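Local structure of thermospermine synthase ACAULIS protein (Medicago truncatula, 6BQ5) at residues Gln57-Leu62 and Lys69-Asp74; Gly110-Thr115 and Ser143-Asn148. The protein probably makes thermospermine by transferring an aminopropyl group from decarboxylated S-adenosylmethionine to spermidine, releasing S-methyl-5'-thioadenosine. All coordinates share one frame; numbering follows the deposited sequence.

Contact 1: residues Gln57-Leu62 and Lys69-Asp74; sequences QDIALL and KALVLD. With MTA (5'-deoxy-5'-methylthioadenosine), chain D.
Gln-57 and Asp-74 face each other at the open end of an antiparallel beta hairpin, strands 58-64 and 70-73, in the N-terminal sheet of this spermidine synthase family protein. Gln-57, an adenosine-site residue, has its CG wedged between backbone N and carbonyl carbon (chi1 63°); from there the amide reaches the product, NE2 donating to O2' of MTA at 3.1 Å and also to Asp-134, while OE1 accepts from a water that bonds weakly to Asp-74 OD2. A leucine here would probably leave O2' without this donor and the water without its acceptor. At Asp-58 the backbone N meets Asp-74 OD1 at 3.0 Å, nearly straight (171°) but from above the carboxylate plane, and the Asp-58 carbonyl takes the N-H of Asp-74. Ile-59, in a non-hydrogen-bonded pair with Leu-73, lies alongside it, CG1 to CD2 3.9 Å. Ala-60 pairs with Val-72 through two backbone bonds, the one from Val-72 N to Ala-60 O measuring 2.7 Å. On the same face as Ile-59, Leu-61 has CG anti to its backbone N (chi1 -172°), which, with chi2, brings CD1 to 3.6 Å from Ala-70 O. Leu-62 closes the ladder with two bonds to Ala-70, and its CD1 rests 4.0 Å from Val-72 CG2.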
loop_
_atom_site.group_PDB
_atom_site.type_symbol
_atom_site.label_atom_id
_atom_site.label_comp_id
_atom_site.label_asym_id
_atom_site.label_seq_id
_atom_site.Cartn_x
_atom_site.Cartn_y
_atom_site.Cartn_z
ATOM N N GLN A 57 -14.069 15.347 18.181
ATOM C CA GLN A 57 -13.477 14.385 17.261
ATOM C C GLN A 57 -14.310 14.088 16.002
ATOM O O GLN A 57 -15.527 14.313 15.940
ATOM C CB GLN A 57 -13.123 13.058 18.015
ATOM C CG GLN A 57 -14.327 12.320 18.595
ATOM C CD GLN A 57 -14.113 11.819 20.030
ATOM O OE1 GLN A 57 -13.057 11.243 20.358
ATOM N NE2 GLN A 57 -15.127 12.030 20.889
ATOM N N ASP A 58 -13.608 13.622 14.983
ATOM C CA ASP A 58 -14.226 13.028 13.810
ATOM C C ASP A 58 -14.548 11.581 14.118
ATOM O O ASP A 58 -13.827 10.912 14.908
ATOM C CB ASP A 58 -13.262 13.095 12.611
ATOM C CG ASP A 58 -13.135 14.466 12.029
ATOM O OD1 ASP A 58 -14.144 15.193 11.942
ATOM O OD2 ASP A 58 -12.017 14.822 11.571
ATOM N N ILE A 59 -15.603 11.101 13.479
ATOM C CA ILE A 59 -16.184 9.777 13.733
ATOM C C ILE A 59 -16.405 9.032 12.433
ATOM O O ILE A 59 -16.941 9.604 11.498
ATOM C CB ILE A 59 -17.573 9.890 14.388
ATOM C CG1 ILE A 59 -17.481 10.684 15.705
ATOM C CG2 ILE A 59 -18.144 8.487 14.693
ATOM C CD1 ILE A 59 -18.837 11.083 16.275
ATOM N N ALA A 60 -16.025 7.755 12.384
ATOM C CA ALA A 60 -16.312 6.935 11.228
ATOM C C ALA A 60 -16.555 5.500 11.609
ATOM O O ALA A 60 -15.956 4.996 12.611
ATOM C CB ALA A 60 -15.169 7.050 10.231
ATOM N N LEU A 61 -17.414 4.839 10.836
ATOM C CA LEU A 61 -17.666 3.416 10.970
ATOM C C LEU A 61 -17.335 2.752 9.645
ATOM O O LEU A 61 -17.992 3.018 8.641
ATOM C CB LEU A 61 -19.115 3.135 11.327
ATOM C CG LEU A 61 -19.498 1.707 11.686
ATOM C CD1 LEU A 61 -18.820 1.262 12.970
ATOM C CD2 LEU A 61 -21.017 1.557 11.798
ATOM N N LEU A 62 -16.337 1.896 9.636
ATOM C CA LEU A 62 -15.903 1.195 8.451
ATOM C C LEU A 62 -16.374 -0.245 8.502
ATOM O O LEU A 62 -16.458 -0.827 9.573
ATOM C CB LEU A 62 -14.388 1.186 8.384
ATOM C CG LEU A 62 -13.735 2.550 8.640
ATOM C CD1 LEU A 62 -12.242 2.397 8.522
ATOM C CD2 LEU A 62 -14.245 3.586 7.700
ATOM N N LYS A 69 -17.155 -4.546 11.406
ATOM C CA LYS A 69 -17.393 -3.108 11.550
ATOM C C LYS A 69 -16.469 -2.542 12.595
ATOM O O LYS A 69 -16.322 -3.122 13.671
ATOM C CB LYS A 69 -18.810 -2.805 11.945
ATOM C CG LYS A 69 -19.814 -3.201 10.902
ATOM C CD LYS A 69 -21.225 -2.844 11.373
ATOM C CE LYS A 69 -22.294 -3.779 10.800
ATOM N NZ LYS A 69 -22.092 -3.972 9.326
ATOM N N ALA A 70 -15.818 -1.435 12.254
ATOM C CA ALA A 70 -14.778 -0.819 13.071
ATOM C C ALA A 70 -15.080 0.688 13.268
ATOM O O ALA A 70 -15.279 1.434 12.313
ATOM C CB ALA A 70 -13.428 -1.049 12.448
ATOM N N LEU A 71 -15.141 1.105 14.536
ATOM C CA LEU A 71 -15.347 2.470 14.928
ATOM C C LEU A 71 -13.986 3.119 14.944
ATOM O O LEU A 71 -13.080 2.630 15.605
ATOM C CB LEU A 71 -15.974 2.546 16.313
ATOM C CG LEU A 71 -16.221 3.938 16.878
ATOM C CD1 LEU A 71 -17.290 4.648 16.061
ATOM C CD2 LEU A 71 -16.598 3.909 18.348
ATOM N N VAL A 72 -13.874 4.231 14.223
ATOM C CA VAL A 72 -12.656 5.029 14.150
ATOM C C VAL A 72 -12.955 6.460 14.620
ATOM O O VAL A 72 -13.851 7.092 14.098
ATOM C CB VAL A 72 -12.121 5.039 12.713
ATOM C CG1 VAL A 72 -10.860 5.927 12.524
ATOM C CG2 VAL A 72 -11.807 3.621 12.313
ATOM N N LEU A 73 -12.135 6.963 15.558
ATOM C CA LEU A 73 -12.238 8.310 16.119
ATOM C C LEU A 73 -10.914 9.050 15.868
ATOM O O LEU A 73 -9.825 8.552 16.173
ATOM C CB LEU A 73 -12.564 8.247 17.622
ATOM C CG LEU A 73 -13.856 7.519 18.038
ATOM C CD1 LEU A 73 -14.014 7.558 19.544
ATOM C CD2 LEU A 73 -15.081 8.112 17.401
ATOM N N ASP A 74 -11.009 10.229 15.276
ATOM C CA ASP A 74 -9.852 10.948 14.797
ATOM C C ASP A 74 -8.864 10.079 14.050
ATOM O O ASP A 74 -7.681 10.217 14.224
ATOM C CB ASP A 74 -9.184 11.724 15.942
ATOM C CG ASP A 74 -9.898 13.056 16.253
ATOM O OD1 ASP A 74 -10.600 13.606 15.364
ATOM O OD2 ASP A 74 -9.750 13.539 17.382
HETATM C CS MTA D . -11.485 7.489 22.383
HETATM S "S5'" MTA D . -11.710 8.346 23.889
HETATM C "C5'" MTA D . -12.916 7.279 24.601
HETATM C "C4'" MTA D . -14.156 8.077 24.987
HETATM O "O4'" MTA D . -13.835 9.033 25.983
HETATM C "C2'" MTA D . -14.697 10.312 24.237
HETATM O "O2'" MTA D . -15.856 11.001 23.769
HETATM C "C3'" MTA D . -14.754 8.863 23.817
HETATM O "O3'" MTA D . -16.064 8.370 23.572
HETATM C "C1'" MTA D . -14.649 10.193 25.743
HETATM N N9 MTA D . -13.991 11.242 26.532
HETATM C C8 MTA D . -12.861 11.909 26.268
HETATM N N7 MTA D . -12.556 12.745 27.295
HETATM C C5 MTA D . -13.514 12.583 28.225
HETATM C C6 MTA D . -13.810 13.178 29.527
HETATM N N6 MTA D . -12.981 14.103 30.059
HETATM N N1 MTA D . -14.898 12.725 30.176
HETATM C C2 MTA D . -15.727 11.795 29.644
HETATM N N3 MTA D . -15.524 11.217 28.447
HETATM C C4 MTA D . -14.454 11.602 27.718
HETATM O O HOH W 1 -10.572 10.912 19.522
#

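Contact 2: residues Gly110-Thr115 and Ser143-Asn148; sequences GGEGST and SYLVVN
Asn-148 turns its CG beside its own backbone N (chi1 -63°), which carries the amide across to the loop ahead of helix 114-120, and Glu-112 bends at chi2 (-97°), which folds its carboxylate back over the start of that helix. The two groups converge on Ser-114. Asn-148 ND2 bridges two acceptors: Ser-114 OG at 2.9 Å, lying in the amide plane and met almost straight, and the backbone O of Glu-112 at 3.0 Å, reached on a more bent path (142°) and tilted from both the amide and the carbonyl planes. The other end of the amide, OD1, accepts from Arg-117, so both ends of the group are held and its rotation is probably fixed. Within the loop, Ser-114 OG donates to Glu-112 OE1 at 2.7 Å and Ser-114 N to Glu-112 OE2 at 2.8 Å, both arriving from above the carboxylate plane; the carboxylate thus takes up a backbone N-H in the first turn of the helix, with Gly-113 at the N-cap position. A CB at Gly-113 would lie 3.3 Å from Asn-148 ND2, and at its positive phi it would also press on the carbonyl O of Glu-112, so the backbone shape alone already favours glycine. Leu-145, just past the end of helix 135-144, brings CD1 to 3.6 Å from Glu-112 CG, the two side chains crossing at about a right angle. Gly-111 and Gly-113 fit a Rossmann-type glycine-rich loop, consistent with the methyltransferase-like fold of the family, and Gly-111 N donates to the adenosine-binding Asp-132. The chemistry implies a loop conformation set by side-chain bonds: one amide N spans a carbonyl and a hydroxyl, and that hydroxyl in turn donates its own hydrogen bond to Glu-112 OE1.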
loop_
_atom_site.group_PDB
_atom_site.type_symbol
_atom_site.label_atom_id
_atom_site.label_comp_id
_atom_site.label_asym_id
_atom_site.label_seq_id
_atom_site.Cartn_x
_atom_site.Cartn_y
_atom_site.Cartn_z
ATOM N N GLY A 110 -16.975 5.608 27.526
ATOM C CA GLY A 110 -17.917 4.547 27.165
ATOM C C GLY A 110 -19.039 4.916 26.227
ATOM O O GLY A 110 -20.016 4.139 26.075
ATOM N N GLY A 111 -18.913 6.058 25.522
ATOM C CA GLY A 111 -19.896 6.375 24.498
ATOM C C GLY A 111 -20.149 5.299 23.457
ATOM O O GLY A 111 -21.215 5.259 22.889
ATOM N N GLU A 112 -19.153 4.460 23.179
ATOM C CA GLU A 112 -19.288 3.375 22.220
ATOM C C GLU A 112 -20.289 2.287 22.614
ATOM O O GLU A 112 -20.850 1.606 21.764
ATOM C CB GLU A 112 -17.876 2.806 21.956
ATOM C CG GLU A 112 -17.761 1.607 21.005
ATOM C CD GLU A 112 -17.689 0.251 21.718
ATOM O OE1 GLU A 112 -17.411 -0.758 21.049
ATOM O OE2 GLU A 112 -17.889 0.207 22.943
ATOM N N GLY A 113 -20.448 2.073 23.913
ATOM C CA GLY A 113 -21.525 1.248 24.470
ATOM C C GLY A 113 -21.200 -0.202 24.831
ATOM O O GLY A 113 -22.043 -0.875 25.439
ATOM N N SER A 114 -20.010 -0.691 24.469
ATOM C CA SER A 114 -19.693 -2.091 24.721
ATOM C C SER A 114 -19.347 -2.325 26.222
ATOM O O SER A 114 -19.606 -3.399 26.735
ATOM C CB SER A 114 -18.586 -2.581 23.783
ATOM O OG SER A 114 -18.964 -2.558 22.414
ATOM N N THR A 115 -18.757 -1.332 26.890
ATOM C CA THR A 115 -18.502 -1.367 28.333
ATOM C C THR A 115 -19.824 -1.519 29.109
ATOM O O THR A 115 -19.971 -2.386 29.982
ATOM C CB THR A 115 -17.678 -0.124 28.773
ATOM O OG1 THR A 115 -16.388 -0.140 28.095
ATOM C CG2 THR A 115 -17.426 -0.059 30.316
ATOM N N SER A 143 -27.002 4.719 17.304
ATOM C CA SER A 143 -27.653 4.547 16.013
ATOM C C SER A 143 -27.084 3.364 15.231
ATOM O O SER A 143 -27.857 2.629 14.598
ATOM C CB SER A 143 -27.522 5.806 15.123
ATOM O OG SER A 143 -28.132 6.943 15.712
ATOM N N TYR A 144 -25.758 3.206 15.227
ATOM C CA TYR A 144 -25.087 2.355 14.238
ATOM C C TYR A 144 -24.323 1.110 14.723
ATOM O O TYR A 144 -23.922 0.282 13.898
ATOM C CB TYR A 144 -24.126 3.226 13.431
ATOM C CG TYR A 144 -24.787 4.394 12.715
ATOM C CD1 TYR A 144 -25.899 4.197 11.859
ATOM C CD2 TYR A 144 -24.293 5.696 12.855
ATOM C CE1 TYR A 144 -26.487 5.262 11.183
ATOM C CE2 TYR A 144 -24.879 6.762 12.179
ATOM C CZ TYR A 144 -25.982 6.553 11.350
ATOM O OH TYR A 144 -26.529 7.642 10.668
ATOM N N LEU A 145 -24.081 0.987 16.023
ATOM C CA LEU A 145 -23.435 -0.209 16.584
ATOM C C LEU A 145 -24.500 -1.155 17.117
ATOM O O LEU A 145 -24.858 -1.079 18.281
ATOM C CB LEU A 145 -22.430 0.149 17.689
ATOM C CG LEU A 145 -21.138 0.828 17.217
ATOM C CD1 LEU A 145 -20.121 0.838 18.352
ATOM C CD2 LEU A 145 -20.531 0.122 16.013
ATOM N N VAL A 146 -24.936 -2.073 16.252
ATOM C CA VAL A 146 -26.108 -2.937 16.472
ATOM C C VAL A 146 -25.952 -3.804 17.736
ATOM O O VAL A 146 -26.879 -3.934 18.550
ATOM C CB VAL A 146 -26.391 -3.803 15.203
ATOM C CG1 VAL A 146 -27.453 -4.873 15.473
ATOM C CG2 VAL A 146 -26.837 -2.911 14.027
ATOM N N VAL A 147 -24.757 -4.350 17.914
ATOM C CA VAL A 147 -24.437 -5.198 19.061
ATOM C C VAL A 147 -24.718 -4.517 20.409
ATOM O O VAL A 147 -24.914 -5.196 21.375
ATOM C CB VAL A 147 -22.977 -5.715 18.968
ATOM C CG1 VAL A 147 -21.952 -4.603 19.226
ATOM C CG2 VAL A 147 -22.725 -6.913 19.884
ATOM N N ASN A 148 -24.741 -3.187 20.464
ATOM C CA ASN A 148 -25.040 -2.460 21.720
ATOM C C ASN A 148 -26.425 -1.834 21.835
ATOM O O ASN A 148 -26.690 -1.122 22.784
ATOM C CB ASN A 148 -23.949 -1.405 21.917
ATOM C CG ASN A 148 -22.576 -2.051 22.099
ATOM O OD1 ASN A 148 -22.512 -3.210 22.504
ATOM N ND2 ASN A 148 -21.496 -1.338 21.761
#

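From the N terminus, contact 1 comes first, closing the short hairpin turn between strands 58-64 and 70-73 with six residues between its segments. Contact 2 opens only after it has closed, and spans a larger loop of 27 residues containing strand 127-132 and most of helix 135-144; the two follow in series, neither enclosing nor crossing the other. Their centres lie about 12 Å apart. Leucines of the hairpin meet contact 2 directly: Leu-61 CD1 is 3.7 Å from Leu-145 CD2, and Leu-71 CD2 is 3.7 Å from Glu-112 CG. The N-terminal sheet is thereby packed against the catalytic domain beside the nucleoside site.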